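PDB 3O1I: periplasmic protein TorT from Vibrio parahaemolyticus, which probably binds trimethylamine N-oxide or a related small solute in the periplasm and probably helps signal its presence through the sensor kinase TorS. Local coordinates for residues R39-G44 / A57-W62; G119-K124 / P275-L280; I139-G144 / T156-A161; R188-G193 / S210-A215. All coordinates share one frame; numbering follows the deposited sequence.

Interaction 1: R39-G44 / A57-W62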
loop_
_atom_site.group_PDB
_atom_site.type_symbol
_atom_site.label_atom_id
_atom_site.label_comp_id
_atom_site.label_asym_id
_atom_site.label_seq_id
_atom_site.Cartn_x
_atom_site.Cartn_y
_atom_site.Cartn_z
ATOM N N ARG D 39 -10.446 29.995 -8.985
ATOM C CA ARG D 39 -10.341 28.818 -8.142
ATOM C C ARG D 39 -9.889 27.702 -9.058
ATOM O O ARG D 39 -10.310 27.621 -10.213
ATOM C CB ARG D 39 -11.693 28.474 -7.512
ATOM C CG ARG D 39 -11.625 27.454 -6.369
ATOM C CD ARG D 39 -12.868 27.572 -5.488
ATOM N NE ARG D 39 -12.858 26.695 -4.319
ATOM C CZ ARG D 39 -13.749 26.768 -3.332
ATOM N NH1 ARG D 39 -14.715 27.677 -3.369
ATOM N NH2 ARG D 39 -13.679 25.932 -2.304
ATOM N N VAL D 40 -9.027 26.844 -8.532
ATOM C CA VAL D 40 -8.485 25.742 -9.305
ATOM C C VAL D 40 -8.886 24.345 -8.827
ATOM O O VAL D 40 -8.725 24.004 -7.653
ATOM C CB VAL D 40 -6.952 25.845 -9.335
ATOM C CG1 VAL D 40 -6.529 26.866 -10.371
ATOM C CG2 VAL D 40 -6.438 26.264 -7.952
ATOM N N LEU D 41 -9.415 23.547 -9.750
ATOM C CA LEU D 41 -9.824 22.174 -9.456
ATOM C C LEU D 41 -9.100 21.244 -10.421
ATOM O O LEU D 41 -9.296 21.330 -11.639
ATOM C CB LEU D 41 -11.332 21.983 -9.646
ATOM C CG LEU D 41 -12.317 22.894 -8.918
ATOM C CD1 LEU D 41 -13.714 22.300 -9.106
ATOM C CD2 LEU D 41 -11.964 23.025 -7.431
ATOM N N GLU D 42 -8.274 20.352 -9.882
ATOM C CA GLU D 42 -7.529 19.427 -10.721
ATOM C C GLU D 42 -8.128 18.032 -10.628
ATOM O O GLU D 42 -8.339 17.506 -9.533
ATOM C CB GLU D 42 -6.050 19.433 -10.312
ATOM C CG GLU D 42 -5.762 18.864 -8.940
ATOM C CD GLU D 42 -5.286 17.428 -9.004
ATOM O OE1 GLU D 42 -5.109 16.818 -7.928
ATOM O OE2 GLU D 42 -5.077 16.910 -10.129
ATOM N N ALA D 43 -8.398 17.443 -11.787
ATOM C CA ALA D 43 -9.003 16.120 -11.885
ATOM C C ALA D 43 -8.187 14.972 -11.295
ATOM O O ALA D 43 -8.629 13.811 -11.317
ATOM C CB ALA D 43 -9.315 15.816 -13.336
ATOM N N GLY D 44 -7.002 15.287 -10.780
ATOM C CA GLY D 44 -6.152 14.265 -10.199
ATOM C C GLY D 44 -5.575 13.249 -11.174
ATOM O O GLY D 44 -4.834 12.365 -10.756
ATOM N N ALA D 57 -19.027 20.384 -13.154
ATOM C CA ALA D 57 -20.364 20.679 -12.652
ATOM C C ALA D 57 -20.226 21.420 -11.323
ATOM O O ALA D 57 -21.088 22.206 -10.948
ATOM C CB ALA D 57 -21.149 19.384 -12.458
ATOM N N LEU D 58 -19.135 21.157 -10.610
ATOM C CA LEU D 58 -18.884 21.816 -9.341
ATOM C C LEU D 58 -18.585 23.273 -9.613
ATOM O O LEU D 58 -18.989 24.153 -8.855
ATOM C CB LEU D 58 -17.697 21.180 -8.618
ATOM C CG LEU D 58 -17.116 22.016 -7.472
ATOM C CD1 LEU D 58 -18.186 22.340 -6.441
ATOM C CD2 LEU D 58 -15.978 21.252 -6.831
ATOM N N CYS D 59 -17.866 23.531 -10.699
ATOM C CA CYS D 59 -17.535 24.905 -11.047
ATOM C C CYS D 59 -18.818 25.717 -11.177
ATOM O O CYS D 59 -18.966 26.768 -10.548
ATOM C CB CYS D 59 -16.750 24.957 -12.361
ATOM S SG CYS D 59 -14.936 24.778 -12.222
ATOM N N THR D 60 -19.748 25.215 -11.987
ATOM C CA THR D 60 -21.024 25.890 -12.204
ATOM C C THR D 60 -21.718 26.199 -10.872
ATOM O O THR D 60 -22.070 27.353 -10.608
ATOM C CB THR D 60 -21.971 25.032 -13.092
ATOM O OG1 THR D 60 -22.405 23.869 -12.369
ATOM C CG2 THR D 60 -21.249 24.591 -14.357
ATOM N N GLN D 61 -21.902 25.171 -10.040
ATOM C CA GLN D 61 -22.548 25.322 -8.735
ATOM C C GLN D 61 -21.879 26.445 -7.955
ATOM O O GLN D 61 -22.525 27.164 -7.201
ATOM C CB GLN D 61 -22.463 24.011 -7.936
ATOM C CG GLN D 61 -22.943 22.777 -8.706
ATOM C CD GLN D 61 -22.947 21.498 -7.872
ATOM O OE1 GLN D 61 -21.981 21.188 -7.171
ATOM N NE2 GLN D 61 -24.035 20.740 -7.965
ATOM N N TRP D 62 -20.574 26.593 -8.146
ATOM C CA TRP D 62 -19.823 27.639 -7.464
ATOM C C TRP D 62 -20.182 28.985 -8.081
ATOM O O TRP D 62 -19.889 30.045 -7.521
ATOM C CB TRP D 62 -18.324 27.389 -7.611
ATOM C CG TRP D 62 -17.465 28.351 -6.846
ATOM C CD1 TRP D 62 -17.441 28.537 -5.491
ATOM C CD2 TRP D 62 -16.462 29.217 -7.388
ATOM N NE1 TRP D 62 -16.479 29.462 -5.156
ATOM C CE2 TRP D 62 -15.863 29.895 -6.299
ATOM C CE3 TRP D 62 -16.009 29.484 -8.689
ATOM C CZ2 TRP D 62 -14.832 30.826 -6.472
ATOM C CZ3 TRP D 62 -14.983 30.409 -8.859
ATOM C CH2 TRP D 62 -14.406 31.069 -7.753
#
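Leu41 and Cys59 make the inner side of this contact. Leu41 CD1 comes 4.2 Å from Cys59 SG and 3.4 Å from Leu58 CD2, so one branch of Leu41 serves two neighbouring positions of the helix. Leu41 and Leu58 cross at about a right angle, and Leu58 lies at the exposed margin. Cys59 is buried, and its sulfur is in a disulfide with Cys9 of strand 7-12, which bonds helix 49-62 covalently to the sheet. Ile11 of that strand touches both Leu41 and Cys59.

The loose side is the exposed Arg39 end over Trp62. One ring face of Trp62 meets the aliphatic part of Arg39: CB sits 4.1 Å from the centroid of the six-membered ring and 23° off its normal, a CH-pi contact, while CD rides 3.8 Å above the ring plane nearer the rim. The Arg39 chain runs extended from CG to NE, with CG anti to the backbone N (chi1 -167°), and carries the guanidinium past the pyrrole side. There the two planes stand 88° apart. Arg39 NH1 is 3.1 Å from Trp62 NE1, but both atoms are donors, so no hydrogen bond fixes this outer end.

Strand 39-42 and helix 57-62 run nearly antiparallel, their axes 10.3 Å apart at closest approach. They are the strand and helix of a beta-alpha-beta crossover that passes over strand 7-12 to reach 66-69, at the edge of the parallel 2-1-3-4-5 sheet of a type I periplasmic binding protein lobe.

Interaction 2: G119-K124 / P275-L280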
loop_
_atom_site.group_PDB
_atom_site.type_symbol
_atom_site.label_atom_id
_atom_site.label_comp_id
_atom_site.label_asym_id
_atom_site.label_seq_id
_atom_site.Cartn_x
_atom_site.Cartn_y
_atom_site.Cartn_z
ATOM N N GLY D 119 8.254 19.345 -32.088
ATOM C CA GLY D 119 9.004 18.237 -32.636
ATOM C C GLY D 119 9.895 18.783 -33.733
ATOM O O GLY D 119 11.040 18.352 -33.908
ATOM N N TYR D 120 9.368 19.752 -34.477
ATOM C CA TYR D 120 10.128 20.372 -35.553
ATOM C C TYR D 120 11.331 21.079 -34.946
ATOM O O TYR D 120 12.468 20.863 -35.353
ATOM C CB TYR D 120 9.274 21.390 -36.307
ATOM C CG TYR D 120 9.882 21.801 -37.633
ATOM C CD1 TYR D 120 9.601 21.087 -38.801
ATOM C CD2 TYR D 120 10.782 22.874 -37.710
ATOM C CE1 TYR D 120 10.200 21.428 -40.012
ATOM C CE2 TYR D 120 11.385 23.220 -38.916
ATOM C CZ TYR D 120 11.090 22.492 -40.061
ATOM O OH TYR D 120 11.689 22.823 -41.254
ATOM N N GLU D 121 11.077 21.925 -33.961
ATOM C CA GLU D 121 12.163 22.636 -33.319
ATOM C C GLU D 121 13.247 21.688 -32.827
ATOM O O GLU D 121 14.421 22.049 -32.792
ATOM C CB GLU D 121 11.643 23.465 -32.147
ATOM C CG GLU D 121 11.557 24.961 -32.432
ATOM C CD GLU D 121 12.914 25.586 -32.729
ATOM O OE1 GLU D 121 13.840 25.446 -31.896
ATOM O OE2 GLU D 121 13.052 26.221 -33.797
ATOM N N ALA D 122 12.855 20.471 -32.462
ATOM C CA ALA D 122 13.801 19.483 -31.955
ATOM C C ALA D 122 14.590 18.810 -33.070
ATOM O O ALA D 122 15.806 18.622 -32.958
ATOM C CB ALA D 122 13.065 18.440 -31.141
ATOM N N GLY D 123 13.890 18.439 -34.138
ATOM C CA GLY D 123 14.542 17.805 -35.269
ATOM C C GLY D 123 15.435 18.796 -36.002
ATOM O O GLY D 123 16.493 18.436 -36.529
ATOM N N LYS D 124 15.005 20.055 -36.032
ATOM C CA LYS D 124 15.756 21.117 -36.693
ATOM C C LYS D 124 17.111 21.274 -36.010
ATOM O O LYS D 124 18.110 21.532 -36.672
ATOM C CB LYS D 124 14.972 22.439 -36.626
ATOM C CG LYS D 124 15.175 23.375 -37.816
ATOM C CD LYS D 124 14.241 24.593 -37.763
ATOM C CE LYS D 124 14.544 25.514 -36.575
ATOM N NZ LYS D 124 13.677 26.739 -36.547
ATOM N N PRO D 275 1.459 31.141 -27.450
ATOM C CA PRO D 275 2.790 31.749 -27.376
ATOM C C PRO D 275 3.711 31.218 -28.466
ATOM O O PRO D 275 3.378 30.261 -29.182
ATOM C CB PRO D 275 3.282 31.360 -25.981
ATOM C CG PRO D 275 2.028 31.120 -25.220
ATOM C CD PRO D 275 1.194 30.367 -26.231
ATOM N N ILE D 276 4.875 31.841 -28.589
ATOM C CA ILE D 276 5.829 31.429 -29.601
ATOM C C ILE D 276 6.905 30.553 -28.987
ATOM O O ILE D 276 7.556 30.935 -28.009
ATOM C CB ILE D 276 6.480 32.661 -30.291
ATOM C CG1 ILE D 276 7.570 32.197 -31.267
ATOM C CG2 ILE D 276 7.016 33.624 -29.233
ATOM C CD1 ILE D 276 8.176 33.303 -32.113
ATOM N N ILE D 277 7.078 29.375 -29.577
ATOM C CA ILE D 277 8.059 28.396 -29.119
ATOM C C ILE D 277 9.488 28.917 -29.267
ATOM O O ILE D 277 9.884 29.365 -30.339
ATOM C CB ILE D 277 7.887 27.082 -29.911
ATOM C CG1 ILE D 277 6.507 26.491 -29.614
ATOM C CG2 ILE D 277 8.991 26.102 -29.563
ATOM C CD1 ILE D 277 5.957 25.662 -30.737
ATOM N N LYS D 278 10.257 28.858 -28.184
ATOM C CA LYS D 278 11.631 29.341 -28.199
ATOM C C LYS D 278 12.677 28.227 -28.016
ATOM O O LYS D 278 12.588 27.429 -27.084
ATOM C CB LYS D 278 11.822 30.395 -27.104
ATOM C CG LYS D 278 13.204 31.017 -27.110
ATOM C CD LYS D 278 13.702 31.307 -25.707
ATOM C CE LYS D 278 15.122 31.889 -25.721
ATOM N NZ LYS D 278 16.170 30.961 -26.259
ATOM N N PRO D 279 13.685 28.162 -28.911
ATOM C CA PRO D 279 14.763 27.163 -28.869
ATOM C C PRO D 279 15.679 27.410 -27.680
ATOM O O PRO D 279 16.089 28.547 -27.453
ATOM C CB PRO D 279 15.502 27.393 -30.183
ATOM C CG PRO D 279 14.464 27.969 -31.076
ATOM C CD PRO D 279 13.751 28.925 -30.167
ATOM N N LEU D 280 15.997 26.359 -26.928
ATOM C CA LEU D 280 16.881 26.483 -25.767
ATOM C C LEU D 280 18.086 25.551 -25.842
ATOM O O LEU D 280 17.977 24.409 -26.298
ATOM C CB LEU D 280 16.125 26.195 -24.465
ATOM C CG LEU D 280 15.310 27.296 -23.781
ATOM C CD1 LEU D 280 14.696 26.740 -22.498
ATOM C CD2 LEU D 280 16.203 28.473 -23.451
#
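Glu121, Pro279 and Ile277 make this contact, in which a helix of the second alpha/beta lobe meets the chain as it arrives at a weakly bonded two-stranded antiparallel ribbon, strands 244-246 and 278-280. Helix 249-263 packs on Pro275. The segment is probably one of the linkers between lobes known in the type I periplasmic binding fold.

Glu121 buries the most surface, 68 Å². Its chain bends at chi2 (-62°), and two parts of it are used. The aliphatic part slides past Ile277 in the opposite direction, with Glu121 CG 4.0 Å from Ile277 CG2. The Glu121 and Pro279 side chains cross at about a right angle, the carboxylate lying near CB and CG at a spacing that is doubtful in the model. Pro279 contributes 37 Å² and Ile277 24 Å². Pro245 of the partner strand touches both Glu121 and Ile277.

No hydrogen bond crosses between the segments. Polar partners are found within each segment or close by: one helical turn on, Lys124 bridges to the glutamate, and Lys278 NZ is shared between Pro279 O and Thr284 O. In the salt bridge, Lys124 NZ lies 2.9 Å from Glu121 OE2 and meets it nearly in line with the C-O bond.

Interaction 3: I139-G144 / T156-A161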
loop_
_atom_site.group_PDB
_atom_site.type_symbol
_atom_site.label_atom_id
_atom_site.label_comp_id
_atom_site.label_asym_id
_atom_site.label_seq_id
_atom_site.Cartn_x
_atom_site.Cartn_y
_atom_site.Cartn_z
ATOM N N ILE D 139 19.692 7.693 -34.104
ATOM C CA ILE D 139 18.986 8.304 -32.988
ATOM C C ILE D 139 17.869 7.395 -32.446
ATOM O O ILE D 139 17.347 6.533 -33.162
ATOM C CB ILE D 139 18.399 9.675 -33.438
ATOM C CG1 ILE D 139 17.899 10.460 -32.226
ATOM C CG2 ILE D 139 17.270 9.455 -34.455
ATOM C CD1 ILE D 139 17.184 11.749 -32.581
ATOM N N ALA D 140 17.509 7.594 -31.180
ATOM C CA ALA D 140 16.464 6.796 -30.536
ATOM C C ALA D 140 15.297 7.656 -30.067
ATOM O O ALA D 140 15.496 8.606 -29.321
ATOM C CB ALA D 140 17.049 6.038 -29.352
ATOM N N LEU D 141 14.081 7.297 -30.481
ATOM C CA LEU D 141 12.877 8.050 -30.118
ATOM C C LEU D 141 12.088 7.535 -28.918
ATOM O O LEU D 141 11.506 6.471 -28.980
ATOM C CB LEU D 141 11.926 8.131 -31.323
ATOM C CG LEU D 141 12.161 9.247 -32.350
ATOM C CD1 LEU D 141 11.297 9.021 -33.591
ATOM C CD2 LEU D 141 11.832 10.582 -31.703
ATOM N N LEU D 142 12.064 8.304 -27.835
ATOM C CA LEU D 142 11.310 7.924 -26.641
ATOM C C LEU D 142 10.336 9.051 -26.305
ATOM O O LEU D 142 10.463 9.730 -25.287
ATOM C CB LEU D 142 12.245 7.674 -25.455
ATOM C CG LEU D 142 13.359 6.639 -25.650
ATOM C CD1 LEU D 142 14.059 6.434 -24.318
ATOM C CD2 LEU D 142 12.800 5.327 -26.169
ATOM N N LEU D 143 9.350 9.224 -27.174
ATOM C CA LEU D 143 8.353 10.274 -27.046
ATOM C C LEU D 143 7.354 10.110 -25.913
ATOM O O LEU D 143 7.233 10.988 -25.061
ATOM C CB LEU D 143 7.621 10.421 -28.377
ATOM C CG LEU D 143 8.608 10.703 -29.516
ATOM C CD1 LEU D 143 7.874 10.768 -30.853
ATOM C CD2 LEU D 143 9.354 12.000 -29.213
ATOM N N GLY D 144 6.632 8.996 -25.901
ATOM C CA GLY D 144 5.661 8.779 -24.844
ATOM C C GLY D 144 4.639 7.727 -25.212
ATOM O O GLY D 144 4.950 6.808 -25.972
ATOM N N THR D 156 5.300 13.757 -36.801
ATOM C CA THR D 156 5.362 14.410 -38.104
ATOM C C THR D 156 6.135 15.723 -38.009
ATOM O O THR D 156 6.861 16.088 -38.927
ATOM C CB THR D 156 3.947 14.667 -38.673
ATOM O OG1 THR D 156 3.296 13.410 -38.904
ATOM C CG2 THR D 156 4.027 15.433 -39.990
ATOM N N GLY D 157 5.975 16.422 -36.890
ATOM C CA GLY D 157 6.703 17.661 -36.686
ATOM C C GLY D 157 8.185 17.332 -36.689
ATOM O O GLY D 157 8.940 17.861 -37.499
ATOM N N PHE D 158 8.598 16.442 -35.788
ATOM C CA PHE D 158 9.994 16.019 -35.697
ATOM C C PHE D 158 10.454 15.428 -37.018
ATOM O O PHE D 158 11.526 15.757 -37.517
ATOM C CB PHE D 158 10.174 14.951 -34.615
ATOM C CG PHE D 158 11.570 14.389 -34.549
ATOM C CD1 PHE D 158 12.562 15.033 -33.809
ATOM C CD2 PHE D 158 11.906 13.241 -35.267
ATOM C CE1 PHE D 158 13.861 14.544 -33.783
ATOM C CE2 PHE D 158 13.202 12.746 -35.250
ATOM C CZ PHE D 158 14.183 13.399 -34.509
ATOM N N TYR D 159 9.641 14.537 -37.572
ATOM C CA TYR D 159 9.974 13.890 -38.830
ATOM C C TYR D 159 10.359 14.862 -39.940
ATOM O O TYR D 159 11.395 14.686 -40.580
ATOM C CB TYR D 159 8.821 12.990 -39.285
ATOM C CG TYR D 159 9.049 11.532 -38.956
ATOM C CD1 TYR D 159 9.163 11.100 -37.633
ATOM C CD2 TYR D 159 9.199 10.584 -39.969
ATOM C CE1 TYR D 159 9.423 9.757 -37.326
ATOM C CE2 TYR D 159 9.461 9.240 -39.675
ATOM C CZ TYR D 159 9.572 8.835 -38.352
ATOM O OH TYR D 159 9.835 7.513 -38.064
ATOM N N GLU D 160 9.543 15.890 -40.163
ATOM C CA GLU D 160 9.819 16.869 -41.213
ATOM C C GLU D 160 11.182 17.517 -41.064
ATOM O O GLU D 160 12.029 17.412 -41.945
ATOM C CB GLU D 160 8.755 17.966 -41.223
ATOM C CG GLU D 160 7.351 17.505 -41.606
ATOM C CD GLU D 160 7.304 16.723 -42.915
ATOM O OE1 GLU D 160 8.124 17.005 -43.819
ATOM O OE2 GLU D 160 6.428 15.836 -43.041
ATOM N N ALA D 161 11.387 18.191 -39.942
ATOM C CA ALA D 161 12.646 18.870 -39.676
ATOM C C ALA D 161 13.876 17.966 -39.761
ATOM O O ALA D 161 14.998 18.458 -39.836
ATOM C CB ALA D 161 12.589 19.523 -38.305
#
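Phe158 is the main bump of this contact, and the hollow that receives it lies between Ile139 and Leu141, two residues apart on the strand and both turned toward the helix. A chi1 of 175° swings the Phe158 ring away from its own backbone N and out from helix 156-161, and its far end reaches the sheet. Ile139 comes from the opposite direction and meets it obliquely, CD1 lying 3.9 Å from Phe158 CZ. Leu141 covers one ring face with its CD2, which is 4.4 Å from Phe158 CE2.

The fit is reciprocal, because the forked end of Leu141 is itself a wedge. While CD2 lies over Phe158, the other branch reaches the next residue of the helix: Leu141 CD1 is 4.2 Å from Tyr159 CE1. Tyr159 is the exposed member of the group, whereas the other three are buried. The axes of the short segments run nearly antiparallel, at 164°, and approach to 12.3 Å, a spacing filled by the Phe158 ring and the Ile139 and Leu141 side chains.

These are the first strand and the helix of the beta-alpha-beta unit 137-142, 152-163, 167-172. Strand 137-142 is flanked by 167-172 and 197-200; Ile169 from one side packs on Ile139, Leu141 and Tyr159, and Val199 from the other on Ile139 and Leu141. Helix 116-127 lies alongside, with Leu126 on Ile139 and Tyr120 on Ala161.

Interaction 4: R188-G193 / S210-A215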
loop_
_atom_site.group_PDB
_atom_site.type_symbol
_atom_site.label_atom_id
_atom_site.label_comp_id
_atom_site.label_asym_id
_atom_site.label_seq_id
_atom_site.Cartn_x
_atom_site.Cartn_y
_atom_site.Cartn_z
ATOM N N ARG D 188 16.983 0.031 -22.077
ATOM C CA ARG D 188 16.979 -0.827 -23.250
ATOM C C ARG D 188 17.765 -0.123 -24.346
ATOM O O ARG D 188 18.510 -0.754 -25.088
ATOM C CB ARG D 188 15.547 -1.086 -23.726
ATOM C CG ARG D 188 15.448 -2.149 -24.824
ATOM C CD ARG D 188 14.052 -2.237 -25.445
ATOM N NE ARG D 188 12.980 -2.277 -24.449
ATOM C CZ ARG D 188 11.693 -2.469 -24.732
ATOM N NH1 ARG D 188 11.299 -2.646 -25.989
ATOM N NH2 ARG D 188 10.795 -2.470 -23.758
ATOM N N VAL D 189 17.598 1.192 -24.436
ATOM C CA VAL D 189 18.292 1.988 -25.440
ATOM C C VAL D 189 19.803 1.930 -25.260
ATOM O O VAL D 189 20.539 1.615 -26.200
ATOM C CB VAL D 189 17.826 3.460 -25.396
ATOM C CG1 VAL D 189 18.737 4.347 -26.255
ATOM C CG2 VAL D 189 16.386 3.540 -25.883
ATOM N N ILE D 190 20.261 2.227 -24.049
ATOM C CA ILE D 190 21.687 2.205 -23.749
ATOM C C ILE D 190 22.297 0.851 -24.114
ATOM O O ILE D 190 23.444 0.777 -24.556
ATOM C CB ILE D 190 21.936 2.503 -22.259
ATOM C CG1 ILE D 190 21.335 3.862 -21.895
ATOM C CG2 ILE D 190 23.421 2.542 -21.982
ATOM C CD1 ILE D 190 21.436 4.209 -20.421
ATOM N N ASP D 191 21.519 -0.214 -23.946
ATOM C CA ASP D 191 21.980 -1.564 -24.259
ATOM C C ASP D 191 22.125 -1.863 -25.748
ATOM O O ASP D 191 22.953 -2.686 -26.136
ATOM C CB ASP D 191 21.047 -2.598 -23.628
ATOM C CG ASP D 191 21.206 -2.680 -22.127
ATOM O OD1 ASP D 191 22.319 -3.011 -21.668
ATOM O OD2 ASP D 191 20.225 -2.411 -21.406
ATOM N N MET D 192 21.318 -1.214 -26.582
ATOM C CA MET D 192 21.401 -1.435 -28.020
ATOM C C MET D 192 22.842 -1.245 -28.459
ATOM O O MET D 192 23.507 -2.208 -28.825
ATOM C CB MET D 192 20.518 -0.449 -28.782
ATOM C CG MET D 192 19.029 -0.652 -28.626
ATOM S SD MET D 192 18.178 0.532 -29.674
ATOM C CE MET D 192 17.965 1.855 -28.563
ATOM N N GLY D 193 23.314 0.001 -28.425
ATOM C CA GLY D 193 24.685 0.286 -28.814
ATOM C C GLY D 193 24.889 1.369 -29.864
ATOM O O GLY D 193 25.722 2.256 -29.678
ATOM N N SER D 210 19.983 10.437 -15.457
ATOM C CA SER D 210 20.528 9.615 -14.382
ATOM C C SER D 210 21.046 8.285 -14.885
ATOM O O SER D 210 22.014 7.741 -14.349
ATOM C CB SER D 210 19.483 9.376 -13.306
ATOM O OG SER D 210 19.339 10.530 -12.508
ATOM N N GLU D 211 20.404 7.767 -15.925
ATOM C CA GLU D 211 20.800 6.489 -16.478
ATOM C C GLU D 211 22.114 6.539 -17.219
ATOM O O GLU D 211 22.876 5.588 -17.165
ATOM C CB GLU D 211 19.685 5.927 -17.368
ATOM C CG GLU D 211 18.446 5.486 -16.572
ATOM C CD GLU D 211 18.781 4.477 -15.473
ATOM O OE1 GLU D 211 19.196 3.355 -15.816
ATOM O OE2 GLU D 211 18.638 4.798 -14.271
ATOM N N LEU D 212 22.393 7.652 -17.893
ATOM C CA LEU D 212 23.647 7.793 -18.643
ATOM C C LEU D 212 24.828 7.966 -17.708
ATOM O O LEU D 212 25.942 7.574 -18.039
ATOM C CB LEU D 212 23.582 8.970 -19.623
ATOM C CG LEU D 212 22.795 8.711 -20.922
ATOM C CD1 LEU D 212 22.929 9.908 -21.852
ATOM C CD2 LEU D 212 23.310 7.453 -21.618
ATOM N N ARG D 213 24.582 8.551 -16.541
ATOM C CA ARG D 213 25.631 8.737 -15.547
ATOM C C ARG D 213 25.869 7.368 -14.908
ATOM O O ARG D 213 26.973 6.823 -14.947
ATOM C CB ARG D 213 25.171 9.726 -14.488
ATOM C CG ARG D 213 26.187 10.041 -13.438
ATOM C CD ARG D 213 25.480 10.320 -12.137
ATOM N NE ARG D 213 26.286 11.085 -11.196
ATOM C CZ ARG D 213 26.547 12.386 -11.318
ATOM N NH1 ARG D 213 26.071 13.081 -12.348
ATOM N NH2 ARG D 213 27.270 12.996 -10.392
ATOM N N SER D 214 24.813 6.806 -14.335
ATOM C CA SER D 214 24.891 5.500 -13.698
ATOM C C SER D 214 25.528 4.435 -14.599
ATOM O O SER D 214 25.936 3.383 -14.116
ATOM C CB SER D 214 23.490 5.054 -13.275
ATOM O OG SER D 214 23.498 3.734 -12.767
ATOM N N ALA D 215 25.619 4.710 -15.897
ATOM C CA ALA D 215 26.199 3.765 -16.849
ATOM C C ALA D 215 27.404 4.333 -17.609
ATOM O O ALA D 215 27.772 3.829 -18.673
ATOM C CB ALA D 215 25.137 3.321 -17.836
#
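In the second lobe's alpha/beta sandwich, successive helices 179-192 and 202-214, joined through strand 197-200, pack side by side through Ile190 on one and Glu211 and Leu212 on the other. The CA atoms of Ile190 and Leu212 are 7.8 Å apart, the closest CA pair across the two segments.

Ile190 is the projecting residue, burying 79 Å², more than its two partners together. Its CG1 is anti to the carbonyl carbon (chi1 -58°) and its chain continues extended (chi2 176°), which carries CD1 onto the opposite helix. That methyl lies 3.8 Å from the backbone Glu211 O and 3.9 Å from Glu211 CB, so it rests on the helix surface at Glu211 and meets only the root of that side chain, crossing it at about a right angle.

The carboxylate of Glu211 is engaged elsewhere, though again with helix 179-192: OE2 forms a salt bridge with Arg183 NE and OE1 accepts from Gln187 NE2. The helix pair is therefore joined by an apolar contact at Ile190 and a polar one roughly one and two turns earlier. Val189, next to Ile190, packs instead on Ala140 and Leu142 of strand 137-142, which places helix 179-192 against the sheet. Away from Ile190, a chain of another protein in the assembly pairs an acidic side chain with Arg213 NH1 and supplies a backbone partner for Ser210 OG.

Leu212 completes the apolar contact with one branch tip: its CD2 is 3.9 Å from Ile190 CD1 and 4.1 Å from Ile190 CG1.

From the N terminus, interaction 1 closes first: a short beta-alpha loop of 12 residues in the first lobe, finished before any other contact opens. Interaction 2 then opens on helix 116-127 and closes only 150 residues later at the ribbon strand 278-280. Interactions 3 and 4 both nest within that long loop, one after the other, and no loops cross. Interaction 3 joins a strand to its following helix; interaction 4 joins two successive helices. Helix 116-127 touches helix 152-163, linking 2 with 3, while helix 179-192 packs on strand 137-142, linking 4 with 3. Interaction 1 stands apart, its centre 33 Å or more from the others.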